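Local coordinates for protein GCN5-related N-acetyltransferase (Sphaerobacter thermophilus, PDB 3TT2) that probably transfers acyl groups from acyl-coenzyme A to an acceptor, as GCN5-related N-acetyltransferases generally do, its own substrate not being established, at residues 85-90 against 127-132; 100-105 against 139-144; 131-136 against 307-312; 151-156 against 286-291. All blocks are in the same frame, centred on the assembly; numbering follows the deposited sequence. Where two conformers were deposited one is given.

Contact 1: residues 85-90 against 127-132; sequences LSVYGY and VQHYIR
Leu85 and Ser86 run parallel beside Val127 and Gln128, in the pair of central strands that starts together and then parts in the GNAT fold. Gln128 N donates to Leu85 O at 2.7 Å, and Val87 N to Gln128 O at 2.9 Å. Farther on the strand axes diverge at 38°, and Val87 O and Tyr130 N stand 4.5 Å apart.

Gln128 has the reach to tie backbone to side chains. Its chi1 of 70° sets CG between the backbone N and the carbonyl carbon. CB lies near Leu85 O, CG packs against Ser86 OG, CD passes that oxygen at 3.7 Å, and NE2 gives it a 3.1 Å hydrogen bond, tilted from the amide plane. OE1 accepts from Arg314 NE, which fixes the turn of the amide.

On the same face the rings of Tyr88 and Tyr130 are nearly parallel, their planes 4° apart, but slid so far that they barely overlap; Tyr88 CE1 meets Tyr130 CD2 at 3.6 Å. The opposite face is more apolar. There branched Val87 serves two neighbours: CG2 touches Val127 CG1, CG1 meets His129 CE1 at 3.4 Å, and CB stands over one face of the imidazole, toward its rim, 3.9 Å from the centroid.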
# COMPACT_ATOMS: atom_id res chain seq x y z
N LEU A 85 3.91 -9.23 -9.92
CA LEU A 85 5.00 -8.95 -9.03
C LEU A 85 5.11 -7.45 -8.85
O LEU A 85 5.24 -6.71 -9.82
CB LEU A 85 6.29 -9.49 -9.60
CG LEU A 85 7.39 -9.41 -8.55
CD1 LEU A 85 7.14 -10.45 -7.45
CD2 LEU A 85 8.78 -9.53 -9.19
N SER A 86 5.03 -7.01 -7.60
CA SER A 86 5.29 -5.62 -7.28
C SER A 86 6.74 -5.48 -6.84
O SER A 86 7.26 -6.32 -6.10
CB SER A 86 4.36 -5.16 -6.16
OG SER A 86 3.03 -5.01 -6.62
N VAL A 87 7.39 -4.42 -7.30
CA VAL A 87 8.81 -4.23 -7.05
C VAL A 87 9.04 -2.87 -6.43
O VAL A 87 8.53 -1.87 -6.94
CB VAL A 87 9.62 -4.36 -8.36
CG1 VAL A 87 11.08 -4.06 -8.13
CG2 VAL A 87 9.46 -5.73 -8.95
N TYR A 88 9.75 -2.80 -5.30
CA TYR A 88 10.06 -1.49 -4.72
C TYR A 88 11.54 -1.23 -4.74
O TYR A 88 12.28 -1.80 -3.94
CB TYR A 88 9.50 -1.43 -3.29
CG TYR A 88 8.02 -1.77 -3.25
CD1 TYR A 88 7.06 -0.77 -3.37
CD2 TYR A 88 7.59 -3.09 -3.15
CE1 TYR A 88 5.72 -1.08 -3.35
CE2 TYR A 88 6.24 -3.41 -3.14
CZ TYR A 88 5.31 -2.40 -3.24
OH TYR A 88 3.97 -2.69 -3.23
N GLY A 89 11.98 -0.37 -5.66
CA GLY A 89 13.40 -0.09 -5.80
C GLY A 89 13.80 1.28 -5.28
O GLY A 89 12.94 2.15 -5.09
N TYR A 90 15.11 1.47 -5.08
CA TYR A 90 15.68 2.78 -4.74
C TYR A 90 17.10 2.80 -5.25
O TYR A 90 17.82 1.82 -5.10
CB TYR A 90 15.71 3.00 -3.23
CG TYR A 90 14.39 2.74 -2.57
CD1 TYR A 90 13.52 3.79 -2.28
CD2 TYR A 90 13.98 1.45 -2.24
CE1 TYR A 90 12.30 3.55 -1.69
CE2 TYR A 90 12.77 1.21 -1.67
CZ TYR A 90 11.94 2.25 -1.39
OH TYR A 90 10.73 1.98 -0.81
N VAL A 127 4.74 -7.49 -14.04
CA VAL A 127 5.56 -6.85 -13.01
C VAL A 127 5.15 -5.39 -12.94
O VAL A 127 4.86 -4.77 -13.97
CB VAL A 127 7.05 -6.87 -13.36
CG1 VAL A 127 7.84 -6.12 -12.31
CG2 VAL A 127 7.56 -8.28 -13.51
N GLN A 128 5.12 -4.84 -11.73
CA GLN A 128 4.70 -3.47 -11.57
C GLN A 128 5.49 -2.69 -10.52
O GLN A 128 5.96 -3.25 -9.52
CB GLN A 128 3.21 -3.41 -11.27
CG GLN A 128 2.83 -3.93 -9.91
CD GLN A 128 1.33 -3.99 -9.75
OE1 GLN A 128 0.60 -4.10 -10.73
NE2 GLN A 128 0.86 -3.92 -8.51
N HIS A 129 5.61 -1.38 -10.78
CA HIS A 129 6.34 -0.46 -9.92
C HIS A 129 5.42 0.68 -9.53
O HIS A 129 4.59 1.12 -10.34
CB HIS A 129 7.51 0.15 -10.68
CG HIS A 129 8.67 -0.78 -10.86
ND1 HIS A 129 9.83 -0.67 -10.12
CD2 HIS A 129 8.86 -1.81 -11.71
CE1 HIS A 129 10.68 -1.60 -10.50
NE2 HIS A 129 10.12 -2.31 -11.47
N TYR A 130 5.55 1.18 -8.31
CA TYR A 130 4.84 2.39 -7.94
C TYR A 130 5.82 3.54 -7.91
O TYR A 130 6.70 3.59 -7.06
CB TYR A 130 4.20 2.24 -6.58
CG TYR A 130 3.24 1.09 -6.46
CD1 TYR A 130 1.87 1.30 -6.54
CD2 TYR A 130 3.69 -0.19 -6.23
CE1 TYR A 130 0.97 0.25 -6.42
CE2 TYR A 130 2.79 -1.25 -6.10
CZ TYR A 130 1.43 -1.02 -6.20
OH TYR A 130 0.53 -2.05 -6.07
N ILE A 131 5.66 4.46 -8.85
CA ILE A 131 6.60 5.56 -9.00
C ILE A 131 6.02 6.85 -8.43
O ILE A 131 4.87 7.18 -8.69
CB ILE A 131 6.97 5.75 -10.48
CG1 ILE A 131 7.43 4.43 -11.09
CG2 ILE A 131 8.07 6.78 -10.63
CD1 ILE A 131 8.49 3.75 -10.28
N ARG A 132 6.81 7.57 -7.63
CA ARG A 132 6.44 8.93 -7.25
C ARG A 132 6.18 9.76 -8.50
O ARG A 132 7.01 9.80 -9.41
CB ARG A 132 7.55 9.58 -6.44
CG ARG A 132 7.60 9.15 -4.99
CD ARG A 132 6.32 9.52 -4.27
NE ARG A 132 5.85 10.85 -4.61
CZ ARG A 132 6.22 11.94 -3.96
NH1 ARG A 132 5.76 13.13 -4.33
NH2 ARG A 132 7.06 11.84 -2.95

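Contact 2: residues 100-105 against 139-144; sequences LGTWLV and LRLMEQ. With SO4 (sulfate ion), chain I; SO4 (sulfate ion), chain K.
Leu141 meets Val105 with its CG set anti to the backbone N (chi1 -178°); from there its two methyls reach helix 100-115. Val105 CG2 lies anti to its carbonyl carbon, and the two side chains slide past each other in opposite directions until CG2 touches Leu141 CD2 at 3.7 Å. Met142 begins away from the other helix, but bends at chi2 and chi3 bring CE back to the same valine methyl, 3.9 Å off. The flexible, unbranched methionine chain, here carrying selenium, can make this detour, whereas the forked leucine serves two neighbours at once: CD2 also rests on Gly101 O, and CD1 on Thr102 OG1 at 3.4 Å.

The axes pass 10.8 Å apart at -53°, too distant for close backbone packing, and the contact is small. Thr102 OG1 is hydrogen-bonded to His145 NE2, adding a polar tie to the next residue after helix 136-144.

At the start of helix 100-115 a sulfate, probably from the crystallisation liquor, sits against the backbone. Thr102 N donates to its O3 at 2.7 Å, and Gly99 N also bonds the ion. At Gly101 a side chain would crowd the sulfate, so glycine suits the place, and the helix N-terminus probably favours the negative charge. Gln144, with an extended chain, donates from NE2 to O2 of another such sulfate. The nest of amides at the helix start is consistent with the pyrophosphate-binding loop with which GNAT relatives hold coenzyme A.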
# COMPACT_ATOMS: atom_id res chain seq x y z
N LEU A 100 22.39 1.44 -12.80
CA LEU A 100 21.99 0.77 -11.57
C LEU A 100 20.48 0.63 -11.42
O LEU A 100 19.99 -0.43 -11.02
CB LEU A 100 22.58 1.49 -10.36
CG LEU A 100 23.61 0.69 -9.58
CD1 LEU A 100 24.80 0.32 -10.47
CD2 LEU A 100 24.07 1.47 -8.38
N GLY A 101 19.74 1.69 -11.73
CA GLY A 101 18.28 1.62 -11.72
C GLY A 101 17.77 0.62 -12.75
O GLY A 101 16.77 -0.06 -12.51
N THR A 102 18.45 0.52 -13.89
CA THR A 102 18.13 -0.48 -14.91
C THR A 102 18.38 -1.88 -14.38
O THR A 102 17.59 -2.81 -14.61
CB THR A 102 18.97 -0.28 -16.21
OG1 THR A 102 18.53 0.89 -16.91
CG2 THR A 102 18.85 -1.49 -17.12
N TRP A 103 19.47 -2.04 -13.64
CA TRP A 103 19.82 -3.33 -13.09
C TRP A 103 18.73 -3.85 -12.15
O TRP A 103 18.27 -4.98 -12.32
CB TRP A 103 21.15 -3.22 -12.36
CG TRP A 103 21.75 -4.53 -12.08
CD1 TRP A 103 22.65 -5.20 -12.85
CD2 TRP A 103 21.51 -5.35 -10.93
NE1 TRP A 103 22.99 -6.40 -12.26
CE2 TRP A 103 22.30 -6.51 -11.08
CE3 TRP A 103 20.71 -5.22 -9.80
CZ2 TRP A 103 22.31 -7.53 -10.12
CZ3 TRP A 103 20.72 -6.22 -8.85
CH2 TRP A 103 21.52 -7.37 -9.02
N LEU A 104 18.31 -3.04 -11.19
CA LEU A 104 17.22 -3.42 -10.28
C LEU A 104 15.97 -3.84 -11.03
O LEU A 104 15.29 -4.79 -10.65
CB LEU A 104 16.84 -2.26 -9.37
CG LEU A 104 17.87 -1.77 -8.36
CD1 LEU A 104 17.23 -0.73 -7.47
CD2 LEU A 104 18.39 -2.95 -7.56
N VAL A 105 15.66 -3.10 -12.08
CA VAL A 105 14.47 -3.37 -12.85
C VAL A 105 14.50 -4.79 -13.39
O VAL A 105 13.57 -5.56 -13.16
CB VAL A 105 14.30 -2.36 -13.99
CG1 VAL A 105 13.24 -2.84 -14.97
CG2 VAL A 105 13.95 -1.01 -13.42
N LEU A 139 10.34 7.97 -13.97
CA LEU A 139 9.28 7.99 -14.97
C LEU A 139 9.78 7.62 -16.37
O LEU A 139 9.08 6.97 -17.14
CB LEU A 139 8.62 9.37 -15.00
CG LEU A 139 7.24 9.55 -14.36
CD1 LEU A 139 6.97 8.52 -13.31
CD2 LEU A 139 7.13 10.94 -13.76
N ARG A 140 11.00 8.06 -16.69
CA ARG A 140 11.59 7.77 -17.99
C ARG A 140 12.15 6.35 -18.02
O ARG A 140 12.10 5.68 -19.06
CB ARG A 140 12.66 8.79 -18.37
CG ARG A 140 14.07 8.51 -17.84
CD ARG A 140 15.06 9.54 -18.36
NE ARG A 140 14.65 10.90 -18.04
CZ ARG A 140 15.23 11.67 -17.12
NH1 ARG A 140 16.26 11.21 -16.42
NH2 ARG A 140 14.78 12.90 -16.89
N LEU A 141 12.67 5.89 -16.89
CA LEU A 141 13.25 4.56 -16.81
C LEU A 141 12.18 3.51 -17.05
O LEU A 141 12.44 2.50 -17.71
CB LEU A 141 13.91 4.33 -15.47
CG LEU A 141 14.57 2.96 -15.36
CD1 LEU A 141 15.88 2.93 -16.10
CD2 LEU A 141 14.76 2.58 -13.92
N MSE A 142 10.98 3.74 -16.52
CA MSE A 142 9.82 2.89 -16.77
C MSE A 142 9.49 2.79 -18.25
O MSE A 142 9.33 1.70 -18.78
CB MSE A 142 8.59 3.41 -16.03
CG MSE A 142 8.64 3.26 -14.52
SE MSE A 142 9.03 1.43 -13.93
CE MSE A 142 10.98 1.56 -13.79
N GLU A 143 9.37 3.95 -18.90
CA GLU A 143 9.00 4.00 -20.30
C GLU A 143 10.09 3.39 -21.18
O GLU A 143 9.81 2.70 -22.16
CB GLU A 143 8.75 5.44 -20.73
CG GLU A 143 8.28 5.56 -22.16
CD GLU A 143 7.98 6.98 -22.56
OE1 GLU A 143 8.09 7.88 -21.69
OE2 GLU A 143 7.62 7.20 -23.73
N GLN A 144 11.33 3.64 -20.81
CA GLN A 144 12.47 3.03 -21.47
C GLN A 144 12.38 1.50 -21.37
O GLN A 144 12.77 0.79 -22.28
CB GLN A 144 13.75 3.54 -20.81
CG GLN A 144 15.04 3.07 -21.44
CD GLN A 144 16.25 3.49 -20.62
OE1 GLN A 144 16.16 4.38 -19.77
NE2 GLN A 144 17.39 2.85 -20.87
S SO4 I . 20.10 4.11 -14.86
O1 SO4 I . 19.51 4.17 -16.21
O2 SO4 I . 19.42 5.01 -13.92
O3 SO4 I . 20.00 2.74 -14.37
O4 SO4 I . 21.51 4.47 -14.89
S SO4 K . 17.27 0.27 -23.55
O1 SO4 K . 16.22 -0.08 -24.50
O2 SO4 K . 17.22 1.70 -23.26
O3 SO4 K . 17.08 -0.49 -22.32
O4 SO4 K . 18.58 -0.04 -24.12

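Contact 3: residues 131-136 against 307-312; sequences IRASST and KHRYVL. With SO4 (sulfate ion), chain G.
Ile131 and Val311 form a hydrogen-bonded antiparallel pair, by which a strand from the late part of the chain extends the sheet of the first GNAT-like half. Backbone bonds run both ways: Val311 N to Ile131 O at 2.8 Å, and Ile131 N to Val311 O at 3.0 Å, the latter with its donor above the carbonyl plane. Ala133 N reaches Arg309 O at 2.9 Å, although the first strand has already entered a type I turn from Arg132 to Ser135.

Other polar links involve the two arginines. Arg132 NH2 is salt-bridged to Asp39, and Arg309 N donates to a sulfate O3 at 3.2 Å; the sulfate's fit against Arg132 NH1 is doubtful.

Packing contacts complete the account. In Arg132, chi2 of -61° turns CD over one face of the Tyr310 ring, toward its rim, 3.7 Å from the centroid. The guanidinium lies farther off, so any cation-pi attraction is weak; a long chain with an apolar stem and a charged end suits this place. Arg309 CG is anti to N (chi1 169°) and the chain stays extended to NE, bringing the guanidinium beside Ala133. The small alanine touches Val311 CG2 at 4.3 Å and packs its methyl over one guanidinium face, CB lying 3.4 Å from Arg309 NH1.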
# COMPACT_ATOMS: atom_id res chain seq x y z
N ILE A 131 5.66 4.46 -8.85
CA ILE A 131 6.60 5.56 -9.00
C ILE A 131 6.02 6.85 -8.43
O ILE A 131 4.87 7.18 -8.69
CB ILE A 131 6.97 5.75 -10.48
CG1 ILE A 131 7.43 4.43 -11.09
CG2 ILE A 131 8.07 6.78 -10.63
CD1 ILE A 131 8.49 3.75 -10.28
N ARG A 132 6.81 7.57 -7.63
CA ARG A 132 6.44 8.93 -7.25
C ARG A 132 6.18 9.76 -8.50
O ARG A 132 7.01 9.80 -9.41
CB ARG A 132 7.55 9.58 -6.44
CG ARG A 132 7.60 9.15 -4.99
CD ARG A 132 6.32 9.52 -4.27
NE ARG A 132 5.85 10.85 -4.61
CZ ARG A 132 6.22 11.94 -3.96
NH1 ARG A 132 5.76 13.13 -4.33
NH2 ARG A 132 7.06 11.84 -2.95
N ALA A 133 5.03 10.43 -8.55
CA ALA A 133 4.67 11.25 -9.70
C ALA A 133 5.73 12.31 -9.97
O ALA A 133 5.96 12.71 -11.12
CB ALA A 133 3.30 11.91 -9.51
N SER A 134 6.40 12.73 -8.90
CA SER A 134 7.36 13.83 -8.97
C SER A 134 8.69 13.52 -9.67
O SER A 134 9.26 14.41 -10.32
CB SER A 134 7.62 14.41 -7.58
OG SER A 134 8.37 13.50 -6.79
N SER A 135 9.18 12.27 -9.60
CA SER A 135 10.53 12.02 -10.10
C SER A 135 10.56 11.57 -11.56
O SER A 135 10.25 10.42 -11.89
CB SER A 135 11.32 11.06 -9.20
OG SER A 135 10.59 9.88 -8.90
N THR A 136 11.03 12.48 -12.39
CA THR A 136 10.98 12.32 -13.82
C THR A 136 12.00 11.29 -14.24
O THR A 136 11.87 10.69 -15.30
CB THR A 136 11.30 13.66 -14.50
OG1 THR A 136 12.42 14.27 -13.83
CG2 THR A 136 10.09 14.57 -14.39
N LYS A 307 -0.82 13.71 0.63
CA LYS A 307 0.57 13.54 1.05
C LYS A 307 1.41 13.39 -0.21
O LYS A 307 2.15 14.30 -0.58
CB LYS A 307 0.73 12.32 1.96
CG LYS A 307 2.09 12.20 2.54
CD LYS A 307 2.16 11.12 3.59
CE LYS A 307 3.50 11.14 4.31
NZ LYS A 307 3.84 9.78 4.87
N HIS A 308 1.30 12.25 -0.88
CA HIS A 308 1.97 12.09 -2.18
C HIS A 308 1.13 11.27 -3.16
O HIS A 308 0.13 10.66 -2.79
CB HIS A 308 3.42 11.58 -2.08
CG HIS A 308 3.70 10.69 -0.91
ND1 HIS A 308 4.61 11.03 0.07
CD2 HIS A 308 3.25 9.46 -0.60
CE1 HIS A 308 4.66 10.06 0.97
NE2 HIS A 308 3.86 9.09 0.58
N ARG A 309 1.51 11.33 -4.43
CA ARG A 309 0.80 10.69 -5.52
C ARG A 309 1.75 9.73 -6.21
O ARG A 309 2.86 10.11 -6.60
CB ARG A 309 0.36 11.75 -6.52
CG ARG A 309 -0.16 11.20 -7.85
CD ARG A 309 -0.50 12.35 -8.76
NE ARG A 309 -0.65 11.99 -10.16
CZ ARG A 309 -0.04 12.64 -11.14
NH1 ARG A 309 0.77 13.66 -10.86
NH2 ARG A 309 -0.23 12.27 -12.41
N TYR A 310 1.33 8.49 -6.38
CA TYR A 310 2.16 7.56 -7.14
C TYR A 310 1.45 7.21 -8.43
O TYR A 310 0.22 7.22 -8.50
CB TYR A 310 2.43 6.29 -6.34
CG TYR A 310 3.28 6.45 -5.10
CD1 TYR A 310 4.64 6.16 -5.11
CD2 TYR A 310 2.72 6.87 -3.92
CE1 TYR A 310 5.41 6.29 -3.97
CE2 TYR A 310 3.48 7.02 -2.78
CZ TYR A 310 4.82 6.72 -2.81
OH TYR A 310 5.56 6.87 -1.65
N VAL A 311 2.23 6.94 -9.47
CA VAL A 311 1.69 6.41 -10.71
C VAL A 311 2.12 4.96 -10.81
O VAL A 311 3.32 4.65 -10.79
CB VAL A 311 2.21 7.16 -11.93
CG1 VAL A 311 1.60 6.55 -13.21
CG2 VAL A 311 1.86 8.61 -11.83
N LEU A 312 1.15 4.07 -10.91
CA LEU A 312 1.46 2.67 -11.01
C LEU A 312 1.88 2.32 -12.44
O LEU A 312 1.13 2.49 -13.40
CB LEU A 312 0.27 1.84 -10.56
CG LEU A 312 0.29 0.33 -10.78
CD1 LEU A 312 1.62 -0.26 -10.40
CD2 LEU A 312 -0.78 -0.30 -9.93
S SO4 G . 3.59 14.43 -5.71
O1 SO4 G . 2.19 14.58 -6.15
O2 SO4 G . 3.76 15.02 -4.38
O3 SO4 G . 3.93 13.01 -5.66
O4 SO4 G . 4.47 15.10 -6.67

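Contact 4: residues 151-156 against 286-291; sequences RDIWVM and SVDAES
Antiparallel strand pairing joins Asp152 and Trp154 to Ala289 and Val287 where the two GNAT-like halves of the chain meet, strand 148-159 of the first lying beside strand 282-290 of the second. Each of these residues gives and takes a backbone bond. Trp154 N points almost straight at Val287 O (2.7 Å, 178° at the hydrogen), and Val287 N returns a bond to Trp154 O. At the next hydrogen-bonded pair, beyond Ile153 and Asp288, Ala289 N donates to Asp152 O at 2.8 Å and Asp152 N to Ala289 O.

Trp154, Val287 and Ala289 share a face. With chi1 at -58° the indole CG is anti to the carbonyl carbon. The ring, with chi2 near 86°, presents its edge to the neighbouring strand: Ala289 CB lies near its plane, 3.5 Å from Trp154 NE1. Alanine suits the spot because its lone methyl lets the indole edge come close. Val287 CG1 packs on Trp154 CB at 4.0 Å.

A water in the indole plane accepts from Trp154 NE1 at 2.9 Å and donates both to Asp152 OD2 and to Glu290 O. Asp152 OD2 also takes a bond from Arg292 N, so one carboxylate oxygen holds both the water and the backbone at Arg292. The other face holds Ile153, whose CG2 touches Ser286 OG at 3.4 Å and which lies side by side with Asp288.

Beyond the pair, Ile153 and Val155 bond through their backbones to strand 305-316, while Tyr299 of helix 297-301 packs on Val287 and Met156.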
# COMPACT_ATOMS: atom_id res chain seq x y z
N ARG A 151 -2.61 3.40 -13.38
CA ARG A 151 -3.50 4.10 -12.47
C ARG A 151 -2.73 5.07 -11.56
O ARG A 151 -1.52 4.92 -11.35
CB ARG A 151 -4.21 3.04 -11.64
CG ARG A 151 -5.57 3.43 -11.12
CD ARG A 151 -6.34 2.18 -10.73
NE ARG A 151 -7.62 2.47 -10.10
CZ ARG A 151 -8.73 2.74 -10.78
NH1 ARG A 151 -9.86 3.00 -10.14
NH2 ARG A 151 -8.69 2.76 -12.11
N ASP A 152 -3.44 6.05 -11.01
CA ASP A 152 -2.88 6.92 -9.98
C ASP A 152 -3.21 6.34 -8.61
O ASP A 152 -4.32 5.85 -8.38
CB ASP A 152 -3.49 8.32 -10.05
CG ASP A 152 -2.92 9.15 -11.17
OD1 ASP A 152 -1.96 8.70 -11.85
OD2 ASP A 152 -3.42 10.28 -11.35
N ILE A 153 -2.24 6.40 -7.69
CA ILE A 153 -2.50 6.02 -6.31
C ILE A 153 -2.23 7.24 -5.44
O ILE A 153 -1.13 7.82 -5.47
CB ILE A 153 -1.61 4.87 -5.82
CG1 ILE A 153 -2.10 3.53 -6.36
CG2 ILE A 153 -1.69 4.77 -4.32
CD1 ILE A 153 -1.73 3.24 -7.78
N TRP A 154 -3.24 7.64 -4.67
CA TRP A 154 -3.08 8.80 -3.83
C TRP A 154 -2.96 8.40 -2.37
O TRP A 154 -3.80 7.65 -1.85
CB TRP A 154 -4.27 9.73 -3.98
CG TRP A 154 -4.50 10.21 -5.37
CD1 TRP A 154 -5.21 9.58 -6.34
CD2 TRP A 154 -4.05 11.44 -5.93
NE1 TRP A 154 -5.24 10.35 -7.47
CE2 TRP A 154 -4.53 11.49 -7.26
CE3 TRP A 154 -3.29 12.51 -5.45
CZ2 TRP A 154 -4.27 12.56 -8.11
CZ3 TRP A 154 -3.03 13.57 -6.29
CH2 TRP A 154 -3.52 13.59 -7.61
N VAL A 155 -1.93 8.90 -1.71
CA VAL A 155 -1.81 8.75 -0.27
C VAL A 155 -2.37 9.99 0.44
O VAL A 155 -1.79 11.07 0.35
CB VAL A 155 -0.36 8.56 0.14
CG1 VAL A 155 -0.31 8.15 1.58
CG2 VAL A 155 0.28 7.49 -0.74
N MSE A 156 -3.48 9.81 1.15
CA MSE A 156 -4.13 10.90 1.87
C MSE A 156 -3.61 10.89 3.29
O MSE A 156 -3.27 9.84 3.83
CB MSE A 156 -5.65 10.75 1.85
CG MSE A 156 -6.22 10.59 0.46
SE MSE A 156 -5.83 12.04 -0.84
CE MSE A 156 -6.85 13.52 -0.05
N SER A 286 -4.85 5.22 1.57
CA SER A 286 -4.41 5.17 0.20
C SER A 286 -5.62 4.95 -0.72
O SER A 286 -6.49 4.13 -0.44
CB SER A 286 -3.40 4.04 0.07
OG SER A 286 -2.95 3.92 -1.25
N VAL A 287 -5.69 5.70 -1.82
CA VAL A 287 -6.80 5.50 -2.75
C VAL A 287 -6.39 5.47 -4.23
O VAL A 287 -5.64 6.31 -4.68
CB VAL A 287 -7.98 6.48 -2.50
CG1 VAL A 287 -7.68 7.86 -3.03
CG2 VAL A 287 -9.24 5.95 -3.15
N ASP A 288 -6.89 4.46 -4.94
CA ASP A 288 -6.75 4.33 -6.39
C ASP A 288 -7.68 5.27 -7.14
O ASP A 288 -8.83 5.45 -6.76
CB ASP A 288 -7.09 2.91 -6.82
CG ASP A 288 -6.19 1.90 -6.19
OD1 ASP A 288 -6.30 1.70 -4.96
OD2 ASP A 288 -5.37 1.33 -6.92
N ALA A 289 -7.16 5.85 -8.21
CA ALA A 289 -7.95 6.74 -9.04
C ALA A 289 -7.44 6.61 -10.47
O ALA A 289 -6.25 6.44 -10.67
CB ALA A 289 -7.82 8.17 -8.53
N GLU A 290 -8.34 6.67 -11.45
CA GLU A 290 -7.94 6.62 -12.86
C GLU A 290 -6.98 7.77 -13.16
O GLU A 290 -7.12 8.85 -12.60
CB GLU A 290 -9.18 6.72 -13.76
CG GLU A 290 -8.94 6.46 -15.25
CD GLU A 290 -10.01 7.10 -16.14
OE1 GLU A 290 -11.15 7.30 -15.66
OE2 GLU A 290 -9.71 7.42 -17.31
N SER A 291 -6.00 7.55 -14.04
CA SER A 291 -4.97 8.56 -14.32
C SER A 291 -5.62 9.91 -14.67
O SER A 291 -6.54 9.95 -15.46
CB SER A 291 -4.07 8.09 -15.46
OG SER A 291 -3.89 6.67 -15.42
O HOH W 1 -5.95 10.49 -10.27

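Overall arrangement
Contacts 1, 3 and 4 step across neighbouring strands. The centres of contacts 1 and 3 are about 11 Å apart; those of contacts 3 and 4 are about 10 Å apart. Contacts 1 and 3 share Ile131 and Arg132; contacts 3 and 4 join where Tyr310 N meets Ile153 O at 2.7 Å, a probable hydrogen bond. Strands 148-159 and 305-316 thus knit the two halves together. Contact 2 lies against contact 1, Met142 SE being 3.8 Å from His129 CG, but the centres of contacts 2 and 4 are about 22 Å apart. A buffer molecule, MES, about 4 Å from the side chains of His129 and Leu141, lies near the parting strands and the sulfate-bearing helix start, consistent with a coenzyme A pocket.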